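Local coordinates for glycosyltransferase-stabilizing protein Gtf2 (Streptococcus gordonii, PDB 5E9T), which partners the glycosyltransferase GtfA in the complex that attaches the first GlcNAc to the serine-rich adhesin GspB, and serves the accessory Sec export of that protein, at residues D56-P67 / Q96-W107; Q123-A131 / N140-G148. All blocks are in the same frame, centred on the assembly; numbering follows the deposited sequence.

Contact 1: residues D56-P67 / Q96-W107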
loop_
_atom_site.group_PDB
_atom_site.type_symbol
_atom_site.label_atom_id
_atom_site.label_comp_id
_atom_site.label_asym_id
_atom_site.label_seq_id
_atom_site.Cartn_x
_atom_site.Cartn_y
_atom_site.Cartn_z
ATOM N N ASP B 56 -10.258 -14.739 34.920
ATOM C CA ASP B 56 -10.101 -15.366 33.612
ATOM C C ASP B 56 -11.291 -14.947 32.747
ATOM O O ASP B 56 -12.355 -15.570 32.790
ATOM C CB ASP B 56 -10.022 -16.880 33.775
ATOM C CG ASP B 56 -9.201 -17.548 32.700
ATOM O OD1 ASP B 56 -9.364 -17.203 31.514
ATOM O OD2 ASP B 56 -8.376 -18.420 33.047
ATOM N N HIS B 57 -11.082 -13.925 31.912
ATOM C CA HIS B 57 -12.038 -13.548 30.867
ATOM C C HIS B 57 -11.246 -12.974 29.703
ATOM O O HIS B 57 -11.238 -11.758 29.467
ATOM C CB HIS B 57 -13.071 -12.549 31.390
ATOM C CG HIS B 57 -14.254 -12.374 30.486
ATOM N ND1 HIS B 57 -14.816 -13.419 29.783
ATOM C CD2 HIS B 57 -14.985 -11.277 30.176
ATOM C CE1 HIS B 57 -15.840 -12.972 29.076
ATOM N NE2 HIS B 57 -15.963 -11.675 29.297
ATOM N N PRO B 58 -10.537 -13.822 28.966
ATOM C CA PRO B 58 -9.638 -13.314 27.922
ATOM C C PRO B 58 -10.379 -12.662 26.768
ATOM O O PRO B 58 -11.613 -12.606 26.748
ATOM C CB PRO B 58 -8.888 -14.571 27.459
ATOM C CG PRO B 58 -9.082 -15.569 28.553
ATOM C CD PRO B 58 -10.435 -15.281 29.115
ATOM N N LEU B 59 -9.625 -12.161 25.798
ATOM C CA LEU B 59 -10.226 -11.587 24.609
ATOM C C LEU B 59 -10.620 -12.683 23.631
ATOM O O LEU B 59 -9.922 -13.692 23.484
ATOM C CB LEU B 59 -9.266 -10.610 23.932
ATOM C CG LEU B 59 -9.332 -9.152 24.375
ATOM C CD1 LEU B 59 -8.695 -8.267 23.323
ATOM C CD2 LEU B 59 -10.770 -8.736 24.631
ATOM N N PHE B 60 -11.753 -12.475 22.973
ATOM C CA PHE B 60 -12.205 -13.318 21.881
ATOM C C PHE B 60 -11.708 -12.712 20.576
ATOM O O PHE B 60 -11.624 -11.489 20.439
ATOM C CB PHE B 60 -13.732 -13.423 21.894
ATOM C CG PHE B 60 -14.273 -14.646 21.206
ATOM C CD1 PHE B 60 -13.748 -15.902 21.467
ATOM C CD2 PHE B 60 -15.336 -14.540 20.323
ATOM C CE1 PHE B 60 -14.259 -17.028 20.838
ATOM C CE2 PHE B 60 -15.849 -15.658 19.695
ATOM C CZ PHE B 60 -15.312 -16.903 19.952
ATOM N N PHE B 61 -11.376 -13.585 19.615
ATOM C CA PHE B 61 -10.581 -13.184 18.453
ATOM C C PHE B 61 -11.094 -11.912 17.793
ATOM O O PHE B 61 -10.299 -11.117 17.279
ATOM C CB PHE B 61 -10.551 -14.314 17.422
ATOM C CG PHE B 61 -11.777 -14.373 16.557
ATOM C CD1 PHE B 61 -12.997 -14.763 17.086
ATOM C CD2 PHE B 61 -11.714 -14.033 15.218
ATOM C CE1 PHE B 61 -14.127 -14.812 16.294
ATOM C CE2 PHE B 61 -12.841 -14.083 14.423
ATOM C CZ PHE B 61 -14.048 -14.472 14.961
ATOM N N ASN B 62 -12.406 -11.692 17.803
ATOM C CA ASN B 62 -13.009 -10.537 17.155
ATOM C C ASN B 62 -13.181 -9.348 18.095
ATOM O O ASN B 62 -13.843 -8.374 17.724
ATOM C CB ASN B 62 -14.354 -10.919 16.527
ATOM C CG ASN B 62 -15.352 -11.422 17.541
ATOM O OD1 ASN B 62 -14.988 -12.083 18.509
ATOM N ND2 ASN B 62 -16.625 -11.119 17.319
ATOM N N GLN B 63 -12.650 -9.423 19.316
ATOM C CA GLN B 63 -12.625 -8.279 20.218
ATOM C C GLN B 63 -11.291 -7.537 20.224
ATOM O O GLN B 63 -11.147 -6.563 20.975
ATOM C CB GLN B 63 -12.981 -8.725 21.634
ATOM C CG GLN B 63 -14.215 -9.592 21.673
ATOM C CD GLN B 63 -14.623 -9.960 23.078
ATOM O OE1 GLN B 63 -14.033 -10.846 23.693
ATOM N NE2 GLN B 63 -15.640 -9.279 23.597
ATOM N N VAL B 64 -10.318 -7.972 19.427
ATOM C CA VAL B 64 -9.069 -7.237 19.244
ATOM C C VAL B 64 -9.415 -5.833 18.761
ATOM O O VAL B 64 -10.060 -5.692 17.711
ATOM C CB VAL B 64 -8.142 -7.944 18.242
ATOM C CG1 VAL B 64 -6.890 -7.124 18.006
ATOM C CG2 VAL B 64 -7.790 -9.340 18.722
ATOM N N PRO B 65 -9.039 -4.775 19.480
ATOM C CA PRO B 65 -9.329 -3.422 18.984
ATOM C C PRO B 65 -8.534 -3.137 17.718
ATOM O O PRO B 65 -7.312 -3.294 17.682
ATOM C CB PRO B 65 -8.898 -2.514 20.142
ATOM C CG PRO B 65 -8.864 -3.407 21.343
ATOM C CD PRO B 65 -8.439 -4.749 20.822
ATOM N N VAL B 66 -9.238 -2.693 16.681
ATOM C CA VAL B 66 -8.640 -2.462 15.369
ATOM C C VAL B 66 -9.031 -1.073 14.911
ATOM O O VAL B 66 -9.948 -0.454 15.490
ATOM C CB VAL B 66 -9.086 -3.538 14.347
ATOM C CG1 VAL B 66 -8.587 -4.922 14.756
ATOM C CG2 VAL B 66 -10.591 -3.520 14.209
ATOM N N PRO B 67 -8.354 -0.519 13.910
ATOM C CA PRO B 67 -8.807 0.739 13.335
ATOM C C PRO B 67 -10.216 0.644 12.894
ATOM O O PRO B 67 -10.704 -0.449 12.507
ATOM C CB PRO B 67 -7.824 0.966 12.172
ATOM C CG PRO B 67 -6.602 0.225 12.560
ATOM C CD PRO B 67 -7.092 -0.988 13.289
ATOM N N GLN B 96 -6.085 -23.113 24.961
ATOM C CA GLN B 96 -6.949 -23.366 26.099
ATOM C C GLN B 96 -8.033 -24.317 25.628
ATOM O O GLN B 96 -8.232 -24.508 24.424
ATOM C CB GLN B 96 -7.587 -22.077 26.651
ATOM C CG GLN B 96 -6.769 -21.321 27.692
ATOM C CD GLN B 96 -7.634 -20.409 28.556
ATOM O OE1 GLN B 96 -8.850 -20.338 28.378
ATOM N NE2 GLN B 96 -7.008 -19.713 29.499
ATOM N N ALA B 97 -8.732 -24.923 26.589
ATOM C CA ALA B 97 -9.893 -25.734 26.243
ATOM C C ALA B 97 -10.868 -24.929 25.393
ATOM O O ALA B 97 -11.322 -25.387 24.338
ATOM C CB ALA B 97 -10.570 -26.250 27.515
ATOM N N ARG B 98 -11.176 -23.714 25.829
ATOM C CA ARG B 98 -11.959 -22.804 25.010
ATOM C C ARG B 98 -11.122 -22.320 23.831
ATOM O O ARG B 98 -9.938 -22.000 23.978
ATOM C CB ARG B 98 -12.436 -21.626 25.858
ATOM C CG ARG B 98 -12.848 -22.021 27.270
ATOM C CD ARG B 98 -13.235 -20.815 28.117
ATOM N NE ARG B 98 -12.100 -20.256 28.847
ATOM C CZ ARG B 98 -12.197 -19.273 29.738
ATOM N NH1 ARG B 98 -13.379 -18.740 30.014
ATOM N NH2 ARG B 98 -11.113 -18.824 30.356
ATOM N N GLY B 99 -11.738 -22.282 22.647
ATOM C CA GLY B 99 -11.030 -21.879 21.453
ATOM C C GLY B 99 -11.191 -20.404 21.128
ATOM O O GLY B 99 -12.114 -19.743 21.600
ATOM N N ARG B 100 -10.264 -19.905 20.306
ATOM C CA ARG B 100 -10.292 -18.542 19.772
ATOM C C ARG B 100 -10.118 -17.478 20.854
ATOM O O ARG B 100 -10.699 -16.393 20.764
ATOM C CB ARG B 100 -11.576 -18.278 18.979
ATOM C CG ARG B 100 -11.816 -19.271 17.866
ATOM C CD ARG B 100 -12.840 -18.755 16.882
ATOM N NE ARG B 100 -12.834 -19.541 15.654
ATOM C CZ ARG B 100 -13.616 -19.295 14.610
ATOM N NH1 ARG B 100 -14.466 -18.281 14.644
ATOM N NH2 ARG B 100 -13.545 -20.062 13.532
ATOM N N LEU B 101 -9.313 -17.766 21.871
ATOM C CA LEU B 101 -8.967 -16.775 22.881
ATOM C C LEU B 101 -7.674 -16.077 22.487
ATOM O O LEU B 101 -6.717 -16.719 22.043
ATOM C CB LEU B 101 -8.818 -17.419 24.261
ATOM C CG LEU B 101 -10.093 -17.785 25.031
ATOM C CD1 LEU B 101 -11.005 -16.576 25.216
ATOM C CD2 LEU B 101 -10.833 -18.906 24.354
ATOM N N VAL B 102 -7.649 -14.757 22.650
ATOM C CA VAL B 102 -6.549 -13.954 22.126
ATOM C C VAL B 102 -5.356 -14.050 23.065
ATOM O O VAL B 102 -5.434 -13.668 24.237
ATOM C CB VAL B 102 -6.969 -12.492 21.923
ATOM C CG1 VAL B 102 -5.811 -11.703 21.338
ATOM C CG2 VAL B 102 -8.188 -12.412 21.019
ATOM N N LYS B 103 -4.243 -14.552 22.537
ATOM C CA LYS B 103 -2.958 -14.580 23.220
ATOM C C LYS B 103 -2.078 -13.423 22.756
ATOM O O LYS B 103 -1.671 -12.579 23.558
ATOM C CB LYS B 103 -2.273 -15.929 22.963
ATOM C CG LYS B 103 -0.776 -15.979 23.223
ATOM C CD LYS B 103 -0.216 -17.313 22.742
ATOM C CE LYS B 103 1.301 -17.324 22.705
ATOM N NZ LYS B 103 1.797 -18.413 21.811
ATOM N N GLN B 104 -1.773 -13.382 21.460
ATOM C CA GLN B 104 -0.844 -12.416 20.898
ATOM C C GLN B 104 -1.326 -12.019 19.508
ATOM O O GLN B 104 -1.689 -12.889 18.711
ATOM C CB GLN B 104 0.554 -13.038 20.852
ATOM C CG GLN B 104 1.602 -12.322 20.042
ATOM C CD GLN B 104 2.847 -13.177 19.888
ATOM O OE1 GLN B 104 3.014 -14.175 20.594
ATOM N NE2 GLN B 104 3.721 -12.800 18.964
ATOM N N VAL B 105 -1.325 -10.720 19.213
ATOM C CA VAL B 105 -1.693 -10.218 17.892
ATOM C C VAL B 105 -0.462 -9.585 17.251
ATOM O O VAL B 105 0.180 -8.712 17.846
ATOM C CB VAL B 105 -2.872 -9.228 17.960
ATOM C CG1 VAL B 105 -2.600 -8.100 18.940
ATOM C CG2 VAL B 105 -3.176 -8.675 16.581
ATOM N N ASP B 106 -0.136 -10.033 16.036
ATOM C CA ASP B 106 1.108 -9.688 15.351
ATOM C C ASP B 106 0.809 -8.709 14.222
ATOM O O ASP B 106 0.281 -9.109 13.182
ATOM C CB ASP B 106 1.767 -10.947 14.794
ATOM C CG ASP B 106 2.699 -11.608 15.781
ATOM O OD1 ASP B 106 2.777 -11.133 16.932
ATOM O OD2 ASP B 106 3.342 -12.612 15.405
ATOM N N TRP B 107 1.199 -7.449 14.395
ATOM C CA TRP B 107 0.941 -6.428 13.387
ATOM C C TRP B 107 2.026 -6.431 12.317
ATOM O O TRP B 107 3.207 -6.642 12.607
ATOM C CB TRP B 107 0.840 -5.048 14.034
ATOM C CG TRP B 107 -0.386 -4.895 14.868
ATOM C CD1 TRP B 107 -0.473 -5.012 16.221
ATOM C CD2 TRP B 107 -1.713 -4.616 14.402
ATOM N NE1 TRP B 107 -1.770 -4.816 16.631
ATOM C CE2 TRP B 107 -2.551 -4.571 15.533
ATOM C CE3 TRP B 107 -2.273 -4.397 13.139
ATOM C CZ2 TRP B 107 -3.918 -4.318 15.441
ATOM C CZ3 TRP B 107 -3.631 -4.146 13.051
ATOM C CH2 TRP B 107 -4.437 -4.107 14.194
#

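Contact 2: residues Q123-A131 / N140-G148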
loop_
_atom_site.group_PDB
_atom_site.type_symbol
_atom_site.label_atom_id
_atom_site.label_comp_id
_atom_site.label_asym_id
_atom_site.label_seq_id
_atom_site.Cartn_x
_atom_site.Cartn_y
_atom_site.Cartn_z
ATOM N N GLN B 123 -6.630 -11.985 31.562
ATOM C CA GLN B 123 -7.638 -10.978 31.867
ATOM C C GLN B 123 -8.102 -10.219 30.633
ATOM O O GLN B 123 -8.968 -9.346 30.754
ATOM C CB GLN B 123 -7.106 -9.984 32.906
ATOM C CG GLN B 123 -6.693 -10.596 34.244
ATOM C CD GLN B 123 -5.321 -11.247 34.202
ATOM O OE1 GLN B 123 -4.751 -11.455 33.132
ATOM N NE2 GLN B 123 -4.782 -11.570 35.371
ATOM N N GLY B 124 -7.550 -10.523 29.460
ATOM C CA GLY B 124 -7.940 -9.869 28.231
ATOM C C GLY B 124 -7.234 -8.565 27.939
ATOM O O GLY B 124 -7.456 -7.987 26.868
ATOM N N ARG B 125 -6.413 -8.070 28.858
ATOM C CA ARG B 125 -5.653 -6.852 28.624
ATOM C C ARG B 125 -4.388 -7.140 27.823
ATOM O O ARG B 125 -3.853 -8.251 27.847
ATOM C CB ARG B 125 -5.283 -6.188 29.947
ATOM C CG ARG B 125 -5.095 -4.696 29.825
ATOM C CD ARG B 125 -4.358 -4.123 31.014
ATOM N NE ARG B 125 -3.177 -4.911 31.352
ATOM C CZ ARG B 125 -2.025 -4.383 31.746
ATOM N NH1 ARG B 125 -1.894 -3.069 31.824
ATOM N NH2 ARG B 125 -0.999 -5.163 32.046
ATOM N N CYS B 126 -3.910 -6.120 27.110
ATOM C CA CYS B 126 -2.625 -6.191 26.422
ATOM C C CYS B 126 -1.564 -5.596 27.340
ATOM O O CYS B 126 -1.515 -4.377 27.537
ATOM C CB CYS B 126 -2.686 -5.448 25.090
ATOM S SG CYS B 126 -1.082 -5.136 24.305
ATOM N N PHE B 127 -0.719 -6.458 27.906
ATOM C CA PHE B 127 0.287 -6.029 28.868
ATOM C C PHE B 127 1.662 -5.794 28.255
ATOM O O PHE B 127 2.531 -5.232 28.930
ATOM C CB PHE B 127 0.403 -7.054 30.007
ATOM C CG PHE B 127 0.973 -8.377 29.590
ATOM C CD1 PHE B 127 0.177 -9.326 28.975
ATOM C CD2 PHE B 127 2.302 -8.681 29.835
ATOM C CE1 PHE B 127 0.701 -10.548 28.596
ATOM C CE2 PHE B 127 2.830 -9.901 29.459
ATOM C CZ PHE B 127 2.029 -10.835 28.839
ATOM N N ALA B 128 1.884 -6.197 27.008
ATOM C CA ALA B 128 3.209 -6.074 26.424
ATOM C C ALA B 128 3.111 -5.889 24.919
ATOM O O ALA B 128 2.248 -6.482 24.265
ATOM C CB ALA B 128 4.069 -7.301 26.743
ATOM N N LYS B 129 4.003 -5.065 24.380
ATOM C CA LYS B 129 4.240 -4.992 22.947
ATOM C C LYS B 129 5.717 -5.240 22.695
ATOM O O LYS B 129 6.572 -4.667 23.376
ATOM C CB LYS B 129 3.836 -3.639 22.354
ATOM C CG LYS B 129 2.434 -3.164 22.683
ATOM C CD LYS B 129 2.183 -1.829 21.994
ATOM C CE LYS B 129 0.901 -1.169 22.459
ATOM N NZ LYS B 129 0.801 0.220 21.925
ATOM N N THR B 130 6.009 -6.097 21.729
ATOM C CA THR B 130 7.372 -6.329 21.276
ATOM C C THR B 130 7.575 -5.600 19.955
ATOM O O THR B 130 6.715 -5.661 19.071
ATOM C CB THR B 130 7.643 -7.823 21.112
ATOM O OG1 THR B 130 7.276 -8.502 22.317
ATOM C CG2 THR B 130 9.108 -8.075 20.838
ATOM N N ALA B 131 8.694 -4.896 19.833
ATOM C CA ALA B 131 9.034 -4.169 18.619
ATOM C C ALA B 131 10.162 -4.891 17.896
ATOM O O ALA B 131 11.091 -5.397 18.529
ATOM C CB ALA B 131 9.444 -2.729 18.936
ATOM N N ASN B 140 12.959 -4.778 21.307
ATOM C CA ASN B 140 12.717 -4.722 22.741
ATOM C C ASN B 140 11.309 -5.227 23.032
ATOM O O ASN B 140 10.544 -5.564 22.124
ATOM C CB ASN B 140 12.929 -3.302 23.287
ATOM C CG ASN B 140 11.910 -2.298 22.765
ATOM O OD1 ASN B 140 10.913 -2.655 22.139
ATOM N ND2 ASN B 140 12.155 -1.025 23.041
ATOM N N THR B 141 10.969 -5.261 24.319
ATOM C CA THR B 141 9.608 -5.518 24.760
ATOM C C THR B 141 9.292 -4.582 25.914
ATOM O O THR B 141 10.065 -4.498 26.872
ATOM C CB THR B 141 9.413 -6.971 25.201
ATOM O OG1 THR B 141 9.672 -7.849 24.098
ATOM C CG2 THR B 141 7.990 -7.181 25.696
ATOM N N THR B 142 8.174 -3.873 25.812
ATOM C CA THR B 142 7.697 -3.000 26.872
ATOM C C THR B 142 6.555 -3.686 27.605
ATOM O O THR B 142 5.694 -4.315 26.982
ATOM C CB THR B 142 7.223 -1.659 26.308
ATOM O OG1 THR B 142 8.295 -1.032 25.595
ATOM C CG2 THR B 142 6.750 -0.734 27.422
ATOM N N TYR B 143 6.556 -3.579 28.930
ATOM C CA TYR B 143 5.483 -4.108 29.761
ATOM C C TYR B 143 4.804 -2.936 30.454
ATOM O O TYR B 143 5.464 -2.141 31.132
ATOM C CB TYR B 143 6.021 -5.128 30.767
ATOM C CG TYR B 143 6.751 -6.288 30.115
ATOM C CD1 TYR B 143 8.098 -6.187 29.786
ATOM C CD2 TYR B 143 6.094 -7.480 29.823
ATOM C CE1 TYR B 143 8.774 -7.237 29.188
ATOM C CE2 TYR B 143 6.762 -8.540 29.224
ATOM C CZ TYR B 143 8.105 -8.411 28.910
ATOM O OH TYR B 143 8.784 -9.451 28.313
ATOM N N TYR B 144 3.490 -2.826 30.276
ATOM C CA TYR B 144 2.728 -1.659 30.692
ATOM C C TYR B 144 1.913 -1.961 31.940
ATOM O O TYR B 144 1.470 -3.092 32.156
ATOM C CB TYR B 144 1.772 -1.190 29.591
ATOM C CG TYR B 144 2.416 -0.966 28.248
ATOM C CD1 TYR B 144 2.508 -1.998 27.324
ATOM C CD2 TYR B 144 2.922 0.277 27.897
ATOM C CE1 TYR B 144 3.091 -1.800 26.089
ATOM C CE2 TYR B 144 3.508 0.484 26.666
ATOM C CZ TYR B 144 3.590 -0.556 25.765
ATOM O OH TYR B 144 4.171 -0.350 24.535
ATOM N N SER B 145 1.702 -0.928 32.752
ATOM C CA SER B 145 0.753 -1.050 33.842
ATOM C C SER B 145 -0.662 -1.062 33.273
ATOM O O SER B 145 -0.881 -0.889 32.072
ATOM C CB SER B 145 0.932 0.094 34.840
ATOM O OG SER B 145 0.442 1.319 34.317
ATOM N N THR B 146 -1.645 -1.250 34.147
ATOM C CA THR B 146 -3.024 -1.167 33.687
ATOM C C THR B 146 -3.431 0.263 33.365
ATOM O O THR B 146 -4.512 0.473 32.803
ATOM C CB THR B 146 -3.963 -1.776 34.726
ATOM O OG1 THR B 146 -3.689 -1.210 36.011
ATOM C CG2 THR B 146 -3.763 -3.287 34.787
ATOM N N ASP B 147 -2.595 1.239 33.709
ATOM C CA ASP B 147 -2.783 2.628 33.325
ATOM C C ASP B 147 -1.998 3.003 32.077
ATOM O O ASP B 147 -2.036 4.166 31.665
ATOM C CB ASP B 147 -2.383 3.547 34.482
ATOM C CG ASP B 147 -3.138 3.231 35.753
ATOM O OD1 ASP B 147 -4.383 3.159 35.699
ATOM O OD2 ASP B 147 -2.486 3.037 36.802
ATOM N N GLY B 148 -1.284 2.054 31.474
ATOM C CA GLY B 148 -0.548 2.325 30.255
ATOM C C GLY B 148 0.797 2.991 30.440
ATOM O O GLY B 148 1.229 3.750 29.568
#

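Contact 1: residues D56-P67 / Q96-W107
Leu59 and Val102 meet through backbone and side chain, their CB atoms 3.6 Å apart. Val102 N donates to Leu59 O, fairly straight at 160°, and Phe61 N makes a weaker bond to Arg100 O. Between them Phe60 pairs with Leu101 in a single bridge.

The charged contact lies just before this bridge, at the start of the segment. Asp56 OD1 lies 2.7 Å from Arg98 NH2, a salt bridge at the guanidinium edge, with the carboxylate plane turned 61° from it. Gln96 OE1 accepts from Arg98 NE and steadies the arginine.

Residues 56-67 form a loop leading into strand 71-74, laid over strand 101-108 of the antiparallel sheet. Compact apolar groups pack it down without polar atoms to satisfy: Val102 CG2 packs 3.9 Å from Val64 CG2, Pro58 CB lies 3.7 Å from Leu101 CD1, and Pro67 CD approaches Trp107 CH2. The indole NE1 of Trp107 is hydrogen-bonded to Glu118, outside the contact.

Gly99 O sits at the edge of the Phe60 ring, 3.5 Å from CE1. Arg100, extended from CG onward, runs alongside Phe61 as at most a weak, long cation-pi pair. Tyr255 of a GtfA chain lies nearly parallel to the Phe60 ring.

Contact 2: residues Q123-A131 / N140-G148
The beta hairpin of strands 126-132 and 138-144 brings Lys129 opposite Thr142 as an antiparallel hydrogen-bonded pair. Thr142 N reaches Lys129 O at 3.0 Å, and Lys129 N returns a bond to Thr142 O. Further bonds run from Tyr144 N to Phe127 O and from Ala131 N to Asn140 O.

Thr130 and Thr141 form a non-hydrogen-bonded backbone pair whose hydroxyls, each beside its own backbone N, are themselves hydrogen-bonded, OG1 to OG1, at 3.1 Å. This buried polar pair is tied outward as well, to Arg119 at Thr130 and His156 at Thr141. On the same face Tyr143 CD2 packs 3.7 Å from Ala128 CB, a small neighbour that lets the ring come close, while Phe127 CD2 comes to the Tyr143 edge.

The hairpin lies within the long antiparallel sheet, and its other face carries Lys129 and Thr142. Tyr144 crosses Lys129 at about a right angle, with its OH 3.5 Å from the lysine CD. Thr142 CG2 lies over one face of the Tyr144 ring, toward its rim; Thr142 OG1 bonds to Arg165 of a GtfA chain.

Beyond the strands, Arg125 NH2 bonds to Tyr144 O at 3.2 Å. The Arg125 chain bends at chi3 (47°), turning the guanidinium edge to Tyr144 O and one face to Thr146 CG2, which sits 3.4 Å above the plane. Arg125 NE forms a salt bridge with Asp51.

Contacts 1 and 2 both reach the same antiparallel sheet, with centres about 15 Å apart, and strand 114-120 lies between strand 101-108 of the first and strand 126-132 of the second. They follow one another along the chain, yet touch directly where Leu59 CG packs 3.3 Å from Gly124 O. Contact 1 fastens a loop over the sheet, whereas contact 2 joins neighbouring strands within it. Glu118 serves both, bonding to Trp107 and making a weak, long ion pair with Lys129. GtfA chains also reach both, which places this region at the interface of the heterotetramer. A bound magnesium ion lies about 7 Å from the Pro67 side chain of contact 1.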